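Local coordinates for protein P35 antigen (Borrelia burgdorferi, PDB 4ALY) that is an outer surface lipoprotein of the Lyme disease spirochaete that is critical to ensure infection after a tick bite, at residues D223-Y231 with L244-N252; Q102-F110 with I146-S157. All coordinates share one frame; numbering follows the deposited sequence.

Interaction 1: residues D223-Y231 with L244-N252; sequences DTDDLIDEY and LNDTLRSKN. With SO4 (sulfate ion), chain C.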
loop_
_atom_site.group_PDB
_atom_site.type_symbol
_atom_site.label_atom_id
_atom_site.label_comp_id
_atom_site.label_asym_id
_atom_site.label_seq_id
_atom_site.Cartn_x
_atom_site.Cartn_y
_atom_site.Cartn_z
ATOM N N ASP A 223 6.196 5.237 9.205
ATOM C CA ASP A 223 5.178 5.799 10.127
ATOM C C ASP A 223 4.532 4.686 10.952
ATOM O O ASP A 223 4.103 4.929 12.068
ATOM C CB ASP A 223 4.096 6.649 9.418
ATOM C CG ASP A 223 4.640 7.957 8.812
ATOM O OD1 ASP A 223 5.663 8.468 9.291
ATOM O OD2 ASP A 223 4.044 8.461 7.834
ATOM N N THR A 224 4.570 3.460 10.433
ATOM C CA THR A 224 3.885 2.307 11.028
ATOM C C THR A 224 4.677 1.861 12.190
ATOM O O THR A 224 4.122 1.605 13.251
ATOM C CB THR A 224 3.847 1.062 10.118
ATOM O OG1 THR A 224 3.231 1.372 8.907
ATOM C CG2 THR A 224 2.976 0.086 10.704
ATOM N N ASP A 225 5.971 1.703 11.970
ATOM C CA ASP A 225 6.909 1.321 13.020
ATOM C C ASP A 225 6.913 2.392 14.107
ATOM O O ASP A 225 6.947 2.044 15.263
ATOM C CB ASP A 225 8.325 1.206 12.452
ATOM C CG ASP A 225 8.483 0.038 11.465
ATOM O OD1 ASP A 225 7.858 -1.048 11.652
ATOM O OD2 ASP A 225 9.292 0.175 10.528
ATOM N N ASP A 226 6.869 3.676 13.752
ATOM C CA ASP A 226 6.980 4.710 14.798
ATOM C C ASP A 226 5.748 4.700 15.672
ATOM O O ASP A 226 5.829 4.930 16.907
ATOM C CB ASP A 226 7.228 6.131 14.243
ATOM C CG ASP A 226 8.571 6.265 13.514
ATOM O OD1 ASP A 226 9.548 5.560 13.822
ATOM O OD2 ASP A 226 8.672 7.092 12.616
ATOM N N LEU A 227 4.614 4.399 15.029
ATOM C CA LEU A 227 3.342 4.352 15.741
ATOM C C LEU A 227 3.415 3.203 16.765
ATOM O O LEU A 227 3.072 3.402 17.927
ATOM C CB LEU A 227 2.178 4.156 14.765
ATOM C CG LEU A 227 0.863 3.965 15.551
ATOM C CD1 LEU A 227 0.620 5.215 16.443
ATOM C CD2 LEU A 227 -0.315 3.615 14.631
ATOM N N ILE A 228 3.893 2.034 16.337
ATOM C CA ILE A 228 4.080 0.866 17.181
ATOM C C ILE A 228 5.013 1.245 18.352
ATOM O O ILE A 228 4.701 0.939 19.520
ATOM C CB ILE A 228 4.681 -0.305 16.333
ATOM C CG1 ILE A 228 3.647 -0.874 15.316
ATOM C CG2 ILE A 228 5.325 -1.415 17.197
ATOM C CD1 ILE A 228 4.165 -2.088 14.502
ATOM N N ASP A 229 6.132 1.924 18.064
ATOM C CA ASP A 229 7.074 2.346 19.139
ATOM C C ASP A 229 6.432 3.346 20.050
ATOM O O ASP A 229 6.506 3.148 21.227
ATOM C CB ASP A 229 8.412 2.951 18.616
ATOM C CG ASP A 229 9.223 1.960 17.785
ATOM O OD1 ASP A 229 9.236 0.738 18.085
ATOM O OD2 ASP A 229 9.862 2.393 16.813
ATOM N N GLU A 230 5.818 4.420 19.528
ATOM C CA GLU A 230 5.168 5.423 20.376
ATOM C C GLU A 230 4.131 4.742 21.260
ATOM O O GLU A 230 4.109 4.958 22.458
ATOM C CB GLU A 230 4.556 6.543 19.528
ATOM C CG GLU A 230 5.579 7.178 18.568
ATOM C CD GLU A 230 4.981 7.897 17.344
ATOM O OE1 GLU A 230 3.750 8.134 17.254
ATOM O OE2 GLU A 230 5.766 8.251 16.437
ATOM N N TYR A 231 3.327 3.839 20.697
ATOM C CA TYR A 231 2.373 3.104 21.502
ATOM C C TYR A 231 3.027 2.295 22.644
ATOM O O TYR A 231 2.678 2.494 23.840
ATOM C CB TYR A 231 1.487 2.247 20.614
ATOM C CG TYR A 231 0.474 1.420 21.375
ATOM C CD1 TYR A 231 0.786 0.102 21.821
ATOM C CD2 TYR A 231 -0.792 1.928 21.639
ATOM C CE1 TYR A 231 -0.143 -0.671 22.503
ATOM C CE2 TYR A 231 -1.725 1.186 22.329
ATOM C CZ TYR A 231 -1.413 -0.104 22.745
ATOM O OH TYR A 231 -2.378 -0.807 23.412
ATOM N N LEU A 244 -4.658 8.533 21.338
ATOM C CA LEU A 244 -4.218 7.560 20.354
ATOM C C LEU A 244 -4.643 8.091 18.982
ATOM O O LEU A 244 -3.813 8.169 18.060
ATOM C CB LEU A 244 -4.701 6.133 20.645
ATOM C CG LEU A 244 -4.255 5.119 19.574
ATOM C CD1 LEU A 244 -2.711 5.153 19.371
ATOM C CD2 LEU A 244 -4.778 3.684 19.779
ATOM N N ASN A 245 -5.924 8.478 18.861
ATOM C CA ASN A 245 -6.400 9.112 17.638
ATOM C C ASN A 245 -5.534 10.310 17.163
ATOM O O ASN A 245 -5.198 10.395 15.985
ATOM C CB ASN A 245 -7.862 9.551 17.781
ATOM C CG ASN A 245 -8.371 10.209 16.523
ATOM O OD1 ASN A 245 -8.507 9.552 15.497
ATOM N ND2 ASN A 245 -8.619 11.538 16.587
ATOM N N ASP A 246 -5.146 11.211 18.054
ATOM C CA ASP A 246 -4.286 12.321 17.631
ATOM C C ASP A 246 -2.958 11.891 17.122
ATOM O O ASP A 246 -2.425 12.510 16.197
ATOM C CB ASP A 246 -4.046 13.340 18.740
ATOM C CG ASP A 246 -5.329 14.019 19.169
ATOM O OD1 ASP A 246 -6.256 14.175 18.307
ATOM O OD2 ASP A 246 -5.412 14.342 20.380
ATOM N N THR A 247 -2.386 10.861 17.713
ATOM C CA THR A 247 -1.114 10.450 17.174
ATOM C C THR A 247 -1.143 9.789 15.814
ATOM O O THR A 247 -0.298 10.089 14.983
ATOM C CB THR A 247 -0.147 9.860 18.198
ATOM O OG1 THR A 247 0.491 8.706 17.651
ATOM C CG2 THR A 247 -0.796 9.617 19.459
ATOM N N LEU A 248 -2.164 8.994 15.538
ATOM C CA LEU A 248 -2.389 8.506 14.177
ATOM C C LEU A 248 -2.548 9.648 13.136
ATOM O O LEU A 248 -1.947 9.593 12.046
ATOM C CB LEU A 248 -3.602 7.552 14.159
ATOM C CG LEU A 248 -3.919 6.871 12.771
ATOM C CD1 LEU A 248 -2.656 6.143 12.229
ATOM C CD2 LEU A 248 -5.174 5.991 12.737
ATOM N N ARG A 249 -3.382 10.646 13.464
ATOM C CA ARG A 249 -3.636 11.884 12.691
ATOM C C ARG A 249 -2.353 12.655 12.397
ATOM O O ARG A 249 -2.165 13.149 11.311
ATOM C CB ARG A 249 -4.506 12.809 13.550
ATOM C CG ARG A 249 -5.504 13.768 12.886
ATOM C CD ARG A 249 -5.178 14.177 11.480
ATOM N NE ARG A 249 -5.961 13.567 10.368
ATOM C CZ ARG A 249 -7.234 13.181 10.384
ATOM N NH1 ARG A 249 -7.959 13.288 11.465
ATOM N NH2 ARG A 249 -7.786 12.691 9.306
ATOM N N SER A 250 -1.434 12.741 13.336
ATOM C CA SER A 250 -0.253 13.542 13.066
ATOM C C SER A 250 0.569 13.092 11.839
ATOM O O SER A 250 1.243 13.910 11.183
ATOM C CB SER A 250 0.604 13.689 14.348
ATOM O OG SER A 250 0.984 12.439 14.850
ATOM N N LYS A 251 0.499 11.799 11.515
ATOM C CA LYS A 251 1.231 11.228 10.379
ATOM C C LYS A 251 0.308 11.051 9.195
ATOM O O LYS A 251 0.712 10.555 8.130
ATOM C CB LYS A 251 1.835 9.875 10.767
ATOM C CG LYS A 251 2.724 9.955 11.994
ATOM C CD LYS A 251 2.404 8.807 12.949
ATOM C CE LYS A 251 3.259 8.825 14.223
ATOM N NZ LYS A 251 4.673 9.255 14.012
ATOM N N ASN A 252 -0.952 11.409 9.358
ATOM C CA ASN A 252 -1.862 11.185 8.265
ATOM C C ASN A 252 -2.823 12.377 8.201
ATOM O O ASN A 252 -3.971 12.254 8.618
ATOM C CB ASN A 252 -2.635 9.852 8.465
ATOM C CG ASN A 252 -1.718 8.610 8.468
ATOM O OD1 ASN A 252 -1.301 8.134 7.410
ATOM N ND2 ASN A 252 -1.426 8.078 9.644
HETATM S S SO4 C . -9.822 13.812 13.554
HETATM O O1 SO4 C . -10.157 12.943 12.420
HETATM O O2 SO4 C . -10.341 15.094 13.111
HETATM O O3 SO4 C . -8.378 13.960 13.859
HETATM O O4 SO4 C . -10.520 13.222 14.744
#

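Interaction 2: residues Q102-F110 with I146-S157; sequences QFGMRAEIF and IFNLGQILSKLS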
loop_
_atom_site.group_PDB
_atom_site.type_symbol
_atom_site.label_atom_id
_atom_site.label_comp_id
_atom_site.label_asym_id
_atom_site.label_seq_id
_atom_site.Cartn_x
_atom_site.Cartn_y
_atom_site.Cartn_z
ATOM N N GLN A 102 -7.587 -12.978 10.472
ATOM C CA GLN A 102 -6.973 -11.921 9.626
ATOM C C GLN A 102 -5.915 -11.126 10.359
ATOM O O GLN A 102 -5.899 -9.860 10.377
ATOM C CB GLN A 102 -8.065 -11.071 8.982
ATOM C CG GLN A 102 -8.952 -11.995 8.182
ATOM C CD GLN A 102 -10.197 -11.354 7.642
ATOM O OE1 GLN A 102 -10.559 -10.210 7.986
ATOM N NE2 GLN A 102 -10.837 -12.063 6.718
ATOM N N PHE A 103 -5.007 -11.878 10.986
ATOM C CA PHE A 103 -3.878 -11.313 11.708
ATOM C C PHE A 103 -4.360 -10.426 12.819
ATOM O O PHE A 103 -3.703 -9.404 13.167
ATOM C CB PHE A 103 -2.893 -10.616 10.774
ATOM C CG PHE A 103 -2.118 -11.581 9.923
ATOM C CD1 PHE A 103 -1.272 -12.504 10.521
ATOM C CD2 PHE A 103 -2.196 -11.562 8.558
ATOM C CE1 PHE A 103 -0.549 -13.413 9.767
ATOM C CE2 PHE A 103 -1.461 -12.488 7.776
ATOM C CZ PHE A 103 -0.642 -13.423 8.404
ATOM N N GLY A 104 -5.445 -10.875 13.462
ATOM C CA GLY A 104 -5.962 -10.186 14.659
ATOM C C GLY A 104 -6.879 -9.022 14.271
ATOM O O GLY A 104 -7.586 -8.471 15.110
ATOM N N MET A 105 -6.899 -8.669 12.994
ATOM C CA MET A 105 -7.558 -7.479 12.582
ATOM C C MET A 105 -9.044 -7.647 12.262
ATOM O O MET A 105 -9.769 -6.681 12.089
ATOM C CB MET A 105 -6.824 -6.903 11.385
ATOM C CG MET A 105 -5.559 -6.190 11.789
ATOM S SD MET A 105 -4.589 -5.658 10.341
ATOM C CE MET A 105 -5.238 -4.027 10.410
ATOM N N ARG A 106 -9.503 -8.864 12.168
ATOM C CA ARG A 106 -10.841 -9.032 11.681
ATOM C C ARG A 106 -11.943 -8.611 12.682
ATOM O O ARG A 106 -12.894 -7.958 12.258
ATOM C CB ARG A 106 -11.051 -10.460 11.262
ATOM C CG ARG A 106 -12.511 -10.794 11.190
ATOM C CD ARG A 106 -12.652 -12.293 11.055
ATOM N NE ARG A 106 -13.655 -12.605 10.077
ATOM C CZ ARG A 106 -13.565 -13.599 9.198
ATOM N NH1 ARG A 106 -12.507 -14.442 9.170
ATOM N NH2 ARG A 106 -14.557 -13.719 8.323
ATOM N N ALA A 107 -11.818 -8.950 13.972
ATOM C CA ALA A 107 -12.953 -8.737 14.919
ATOM C C ALA A 107 -13.349 -7.275 15.053
ATOM O O ALA A 107 -14.524 -7.010 15.184
ATOM C CB ALA A 107 -12.651 -9.329 16.323
ATOM N N GLU A 108 -12.365 -6.336 15.035
ATOM C CA GLU A 108 -12.616 -4.905 15.305
ATOM C C GLU A 108 -12.373 -3.968 14.178
ATOM O O GLU A 108 -12.696 -2.754 14.305
ATOM C CB GLU A 108 -11.723 -4.350 16.399
ATOM C CG GLU A 108 -11.480 -5.246 17.583
ATOM C CD GLU A 108 -12.692 -5.444 18.420
ATOM O OE1 GLU A 108 -13.791 -4.923 18.052
ATOM O OE2 GLU A 108 -12.538 -6.122 19.455
ATOM N N ILE A 109 -11.735 -4.448 13.110
ATOM C CA ILE A 109 -11.467 -3.576 11.975
ATOM C C ILE A 109 -12.146 -4.165 10.767
ATOM O O ILE A 109 -13.182 -3.644 10.322
ATOM C CB ILE A 109 -9.944 -3.386 11.764
ATOM C CG1 ILE A 109 -9.253 -3.149 13.099
ATOM C CG2 ILE A 109 -9.630 -2.261 10.750
ATOM C CD1 ILE A 109 -7.737 -2.996 13.033
ATOM N N PHE A 110 -11.620 -5.270 10.213
ATOM C CA PHE A 110 -12.035 -5.608 8.846
ATOM C C PHE A 110 -13.530 -5.901 8.825
ATOM O O PHE A 110 -14.273 -5.608 7.873
ATOM C CB PHE A 110 -11.243 -6.771 8.283
ATOM C CG PHE A 110 -9.766 -6.516 8.131
ATOM C CD1 PHE A 110 -9.259 -5.240 7.940
ATOM C CD2 PHE A 110 -8.877 -7.592 8.098
ATOM C CE1 PHE A 110 -7.896 -5.023 7.746
ATOM C CE2 PHE A 110 -7.504 -7.402 7.860
ATOM C CZ PHE A 110 -7.005 -6.115 7.693
ATOM N N ILE A 146 2.346 -6.438 11.179
ATOM C CA ILE A 146 0.936 -6.425 10.826
ATOM C C ILE A 146 0.053 -6.679 12.039
ATOM O O ILE A 146 -0.953 -6.013 12.200
ATOM C CB ILE A 146 0.631 -7.424 9.731
ATOM C CG1 ILE A 146 1.330 -6.935 8.436
ATOM C CG2 ILE A 146 -0.883 -7.529 9.500
ATOM C CD1 ILE A 146 1.463 -8.059 7.458
ATOM N N PHE A 147 0.453 -7.609 12.892
ATOM C CA PHE A 147 -0.338 -8.001 14.000
ATOM C C PHE A 147 -0.317 -6.886 15.051
ATOM O O PHE A 147 -1.360 -6.618 15.656
ATOM C CB PHE A 147 0.150 -9.338 14.592
ATOM C CG PHE A 147 -0.544 -9.701 15.867
ATOM C CD1 PHE A 147 -1.832 -10.196 15.833
ATOM C CD2 PHE A 147 0.044 -9.405 17.123
ATOM C CE1 PHE A 147 -2.497 -10.484 17.033
ATOM C CE2 PHE A 147 -0.587 -9.684 18.301
ATOM C CZ PHE A 147 -1.880 -10.217 18.269
ATOM N N ASN A 148 0.878 -6.302 15.308
ATOM C CA ASN A 148 1.070 -5.236 16.335
ATOM C C ASN A 148 0.350 -3.916 15.945
ATOM O O ASN A 148 -0.358 -3.342 16.788
ATOM C CB ASN A 148 2.562 -5.030 16.703
ATOM C CG ASN A 148 3.174 -6.253 17.429
ATOM O OD1 ASN A 148 2.636 -6.731 18.445
ATOM N ND2 ASN A 148 4.251 -6.804 16.876
ATOM N N LEU A 149 0.529 -3.465 14.694
ATOM C CA LEU A 149 -0.255 -2.375 14.084
ATOM C C LEU A 149 -1.731 -2.596 14.338
ATOM O O LEU A 149 -2.388 -1.720 14.949
ATOM C CB LEU A 149 -0.055 -2.263 12.580
ATOM C CG LEU A 149 -0.672 -0.990 11.865
ATOM C CD1 LEU A 149 -0.239 0.347 12.559
ATOM C CD2 LEU A 149 -0.351 -0.908 10.362
ATOM N N GLY A 150 -2.214 -3.794 13.966
ATOM C CA GLY A 150 -3.582 -4.169 14.059
ATOM C C GLY A 150 -4.191 -4.153 15.425
ATOM O O GLY A 150 -5.398 -3.879 15.520
ATOM N N GLN A 151 -3.426 -4.498 16.470
ATOM C CA GLN A 151 -3.915 -4.456 17.853
ATOM C C GLN A 151 -4.091 -2.996 18.349
ATOM O O GLN A 151 -4.999 -2.664 19.157
ATOM C CB GLN A 151 -3.004 -5.245 18.820
ATOM C CG GLN A 151 -2.979 -6.761 18.561
ATOM C CD GLN A 151 -4.376 -7.426 18.660
ATOM O OE1 GLN A 151 -5.086 -7.749 17.617
ATOM N NE2 GLN A 151 -4.804 -7.632 19.932
ATOM N N ILE A 152 -3.220 -2.124 17.863
ATOM C CA ILE A 152 -3.284 -0.744 18.212
ATOM C C ILE A 152 -4.476 -0.079 17.475
ATOM O O ILE A 152 -5.225 0.693 18.056
ATOM C CB ILE A 152 -1.950 -0.132 17.805
ATOM C CG1 ILE A 152 -0.798 -0.753 18.662
ATOM C CG2 ILE A 152 -1.978 1.387 17.769
ATOM C CD1 ILE A 152 0.549 -0.346 18.105
ATOM N N LEU A 153 -4.624 -0.379 16.186
ATOM C CA LEU A 153 -5.635 0.243 15.361
ATOM C C LEU A 153 -7.017 -0.277 15.746
ATOM O O LEU A 153 -7.983 0.405 15.536
ATOM C CB LEU A 153 -5.375 0.003 13.876
ATOM C CG LEU A 153 -4.196 0.721 13.208
ATOM C CD1 LEU A 153 -4.111 0.394 11.716
ATOM C CD2 LEU A 153 -4.123 2.221 13.461
ATOM N N SER A 154 -7.097 -1.457 16.338
ATOM C CA SER A 154 -8.344 -2.011 16.803
ATOM C C SER A 154 -8.813 -1.201 17.994
ATOM O O SER A 154 -10.023 -1.193 18.310
ATOM C CB SER A 154 -8.117 -3.415 17.335
ATOM O OG SER A 154 -8.113 -4.356 16.304
ATOM N N LYS A 155 -7.894 -0.553 18.696
ATOM C CA LYS A 155 -8.328 0.204 19.867
ATOM C C LYS A 155 -9.106 1.418 19.353
ATOM O O LYS A 155 -10.137 1.746 19.924
ATOM C CB LYS A 155 -7.174 0.591 20.761
ATOM C CG LYS A 155 -6.591 -0.598 21.520
ATOM C CD LYS A 155 -5.730 -0.092 22.657
ATOM C CE LYS A 155 -5.733 -1.089 23.802
ATOM N NZ LYS A 155 -4.561 -0.794 24.651
ATOM N N LEU A 156 -8.635 2.018 18.241
ATOM C CA LEU A 156 -9.302 3.134 17.591
ATOM C C LEU A 156 -10.558 2.704 16.840
ATOM O O LEU A 156 -11.564 3.400 16.861
ATOM C CB LEU A 156 -8.373 3.789 16.576
ATOM C CG LEU A 156 -7.216 4.624 17.080
ATOM C CD1 LEU A 156 -6.247 5.007 15.948
ATOM C CD2 LEU A 156 -7.750 5.849 17.874
ATOM N N SER A 157 -10.507 1.586 16.142
ATOM C CA SER A 157 -11.653 1.167 15.351
ATOM C C SER A 157 -12.881 0.820 16.254
ATOM O O SER A 157 -14.050 0.917 15.843
ATOM C CB SER A 157 -11.241 0.011 14.439
ATOM O OG SER A 157 -12.304 -0.401 13.560
HETATM O O HOH W 1 -3.699 -7.397 15.005
HETATM O O HOH W 2 -9.481 -6.595 15.497
#

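Interaction 1: residues D223-Y231 with L244-N252
Asp223, Leu227 and Tyr231 face Lys251, Leu248 and Leu244 in turn as two nearly antiparallel helix segments run past each other, their axes 10.8 Å apart at an angle of 155°. That spacing is wide, and long side chains bridge it. On the more polar flank, Lys251, just past the end of helix 241-250, reaches toward Glu230 of helix 200-233; Lys251 NZ forms a salt bridge with Glu230 OE2 at 2.8 Å, using the syn lone pair of that oxygen. The lysine chain bends at chi2 (134°) and again at chi4, which swings its ammonium along the neighbouring helix, while the glutamate reaches out extended beyond CG. The second carboxylate oxygen, Glu230 OE1, takes a weak hydrogen bond from Thr247 OG1 at 3.3 Å, so both oxygens have a partner, one of them only weakly, which probably limits rotation of the carboxylate. The carboxylates of Asp223 and Asp226 stand near the ammonium without touching it and would probably help stabilise its positive charge.

The pair is an antiparallel hairpin of helices 200-233 and 241-250, joined through the short helix 235-239, within an all-helical fold. Leucines suit its inner side: Leu227 CD2 meets Leu248 CD1 at 4.2 Å, and CD1 of Leu227 lies 3.7 Å from Thr247 OG1. With CG anti to the backbone N (chi1 174°), Leu227 directs its branched end across the gap. Leu244 CD1 meets the Tyr231 ring obliquely. Asp223 OD2 is taken by Arg173, which also binds Asn252 OD1 and so ties the two segments through helix 163-189. Asn252 ND2 turns back to Leu248 O at 2.9 Å, occupying a carbonyl near the end of its helix. On the side of the helix turned away from 223-231, Asn245 ND2 donates to O4 of a sulfate, probably from the crystallisation liquor, at 3.1 Å.

Interaction 2: residues Q102-F110 with I146-S157
Ser154 OG is gripped from two sides: it donates to Gly150 O, one turn back in its own helix, at 2.9 Å, and accepts from a water at 2.7 Å. The same water donates to Gly104 O and accepts from Glu108 N, so one molecule spans three groups and ties Gly104 and Glu108 of segment 102-110 to helix 143-157. Within this all-helical fold the motif is a knob-into-hole contact: Ile109 is the knob, seated among Gly150, Leu153, Ser154 and Ser157, with the two segment axes crossing at 67°. Its CD1 lies 3.5 Å from Gly150 O and also touches Leu153 CB. The extended chi2 (178°) carries that methyl into the hole, where Gly150 and the two serines leave room for it.

Further along, Ser157 OG makes a very short hydrogen bond, 2.5 Å, to Glu108 O. Its hydroxyl, anti to the backbone N, supplies a partner for a carbonyl in the distorted helix 106-110. That helix carries a wider pi-type turn, in which Met105 O accepts from both Ile109 N and Phe110 N, reached from opposite faces of its plane.

Glycine suits position 150 because Met105 CG comes within 3.6 Å of Gly150 CA, and Gly104 suits the turn because its positive phi (84°) is easy for glycine. Beside them the apolar floor continues, with Met105 SD and Phe103 CB both packing on Ile146 CG2. The Phe103 ring also makes an edge-to-face contact with Tyr136 of helix 129-137. At the outer end, Phe147 CD1 approaches Phe103 O at 3.4 Å, while Gln151 CG rests 3.6 Å above one face of the Phe147 ring, offset toward its rim.

How the interactions relate
Interactions 1 and 2 share no segment, but helix 143-157 of interaction 2 packs on both helices of interaction 1, their centres about 14 Å apart. Tyr231 OH of interaction 1 and Lys155 NZ of interaction 2 are 2.5 Å apart, a probable hydrogen bond, and Thr224 CG2 packs on Leu149 CD2 at 3.5 Å. Both contacts are partly buried. Interaction 1 is a wide antiparallel helix pair, with leucines on its inner side and, on its flank, a salt bridge and one weak hydrogen bond. Interaction 2 is closer, buries more surface and rests on a knob-into-hole fit, serine hydroxyls and a bridging water. Helix 163-189 packs on both, with Leu165 against interaction 1 and Val166 and Leu170 against interaction 2.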